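Local coordinates for protein arylsulfatase (Pseudoalteromonas sp. MB47, PDB 7AJ0) that probably removes sulfate groups from fucoidan, a sulfated algal polysaccharide, as a calcium-dependent sulfatase of the alkaline phosphatase superfamily, at residues V59-W64 with P100-S105. Numbering follows the deposited sequence.
Sequences VDDLGW and PTCTSS. With CA (calcium ion), chain G.
D60 and D61 meet C102 through a shared calcium ion: each aspartate gives one carboxylate oxygen, the cysteine its sulfur. D60 OD1 lies 2.2 Å from the calcium and D61 OD1 2.3 Å. C102 SG is 2.6 Å from the ion. Both carboxylates bind end-on through a single oxygen, with D60 OD2 4.0 Å and D61 OD2 4.1 Å from the metal. The two OD1 atoms subtend about 83° at the calcium, whereas SG stands wider, about 110° from D60 OD1. D60 reaches the ion with its CG trans to N (chi1 -163°), while D61 has CG anti to its carbonyl carbon.

The outer oxygens are held by salt bridges, D60 OD2 to K157 and D61 OD2 to K345, which should fix how each carboxylate is turned. D325 and N326 complete the protein ligands of the site.

D60 and D61 follow strand 53-59 of the central sheet; C102 begins helix 102-111. C102 stands at the cysteine position of the sulfatase signature, matured to formylglycine in active relatives. The deposited cysteine, with its sulfur on calcium, is consistent with an unconverted site, its sulfur lying where the matured group would probably meet the sulfate.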
# COMPACT_ATOMS: atom_id res chain seq x y z
N VAL A 59 -28.74 -21.93 3.47
CA VAL A 59 -28.76 -20.68 2.73
C VAL A 59 -27.44 -20.52 2.00
O VAL A 59 -26.38 -20.91 2.50
CB VAL A 59 -29.03 -19.48 3.66
CG1 VAL A 59 -29.26 -18.22 2.85
CG2 VAL A 59 -30.24 -19.77 4.54
N ASP A 60 -27.49 -19.94 0.80
CA ASP A 60 -26.32 -19.82 -0.06
C ASP A 60 -25.64 -18.48 0.17
O ASP A 60 -26.29 -17.43 0.12
CB ASP A 60 -26.74 -19.97 -1.52
CG ASP A 60 -25.57 -20.26 -2.44
OD1 ASP A 60 -24.43 -20.35 -1.95
OD2 ASP A 60 -25.79 -20.41 -3.66
N ASP A 61 -24.33 -18.52 0.44
CA ASP A 61 -23.51 -17.32 0.54
C ASP A 61 -24.02 -16.36 1.61
O ASP A 61 -23.99 -15.14 1.44
CB ASP A 61 -23.41 -16.60 -0.81
CG ASP A 61 -22.64 -17.40 -1.85
OD1 ASP A 61 -22.18 -18.51 -1.51
OD2 ASP A 61 -22.49 -16.92 -2.99
N LEU A 62 -24.47 -16.92 2.73
CA LEU A 62 -24.97 -16.13 3.84
C LEU A 62 -23.84 -15.86 4.83
O LEU A 62 -23.17 -16.79 5.27
CB LEU A 62 -26.12 -16.85 4.54
CG LEU A 62 -26.84 -16.07 5.65
CD1 LEU A 62 -27.74 -15.01 5.04
CD2 LEU A 62 -27.63 -17.00 6.56
N GLY A 63 -23.65 -14.59 5.18
CA GLY A 63 -22.59 -14.23 6.08
C GLY A 63 -22.92 -14.52 7.54
O GLY A 63 -24.08 -14.62 7.94
N TRP A 64 -21.85 -14.64 8.34
CA TRP A 64 -22.00 -14.94 9.76
C TRP A 64 -22.94 -13.95 10.44
O TRP A 64 -23.70 -14.33 11.34
CB TRP A 64 -20.63 -14.91 10.43
CG TRP A 64 -20.59 -15.41 11.84
CD1 TRP A 64 -20.32 -16.69 12.24
CD2 TRP A 64 -20.79 -14.65 13.03
NE1 TRP A 64 -20.35 -16.77 13.61
CE2 TRP A 64 -20.63 -15.53 14.12
CE3 TRP A 64 -21.09 -13.31 13.29
CZ2 TRP A 64 -20.77 -15.11 15.44
CZ3 TRP A 64 -21.22 -12.90 14.60
CH2 TRP A 64 -21.07 -13.80 15.66
N PRO A 100 -14.58 -22.79 1.90
CA PRO A 100 -14.58 -21.42 1.37
C PRO A 100 -15.45 -21.20 0.14
O PRO A 100 -15.68 -20.03 -0.22
CB PRO A 100 -13.10 -21.17 1.04
CG PRO A 100 -12.34 -22.23 1.76
CD PRO A 100 -13.26 -23.42 1.78
N THR A 101 -15.94 -22.25 -0.53
CA THR A 101 -16.69 -22.08 -1.77
C THR A 101 -17.84 -23.08 -1.82
O THR A 101 -17.91 -24.03 -1.04
CB THR A 101 -15.78 -22.23 -3.00
OG1 THR A 101 -15.02 -23.44 -2.89
CG2 THR A 101 -14.83 -21.04 -3.10
N CYS A 102 -18.73 -22.86 -2.80
CA CYS A 102 -20.02 -23.55 -2.82
C CYS A 102 -19.86 -25.06 -2.95
O CYS A 102 -20.29 -25.82 -2.08
CB CYS A 102 -20.88 -23.01 -3.97
SG CYS A 102 -21.22 -21.25 -3.94
N THR A 103 -19.26 -25.50 -4.06
CA THR A 103 -19.17 -26.93 -4.33
C THR A 103 -18.44 -27.66 -3.21
O THR A 103 -18.80 -28.79 -2.85
CB THR A 103 -18.46 -27.17 -5.66
OG1 THR A 103 -19.21 -26.54 -6.71
CG2 THR A 103 -18.33 -28.66 -5.95
N SER A 104 -17.40 -27.04 -2.65
CA SER A 104 -16.61 -27.69 -1.61
C SER A 104 -17.41 -27.88 -0.33
O SER A 104 -17.34 -28.94 0.30
CB SER A 104 -15.34 -26.89 -1.35
OG SER A 104 -14.44 -27.00 -2.43
N SER A 105 -18.18 -26.86 0.06
CA SER A 105 -18.98 -26.96 1.28
C SER A 105 -20.14 -27.94 1.11
O SER A 105 -20.49 -28.66 2.06
CB SER A 105 -19.52 -25.58 1.66
OG SER A 105 -18.48 -24.76 2.17
CA CA G . -22.31 -20.77 -1.68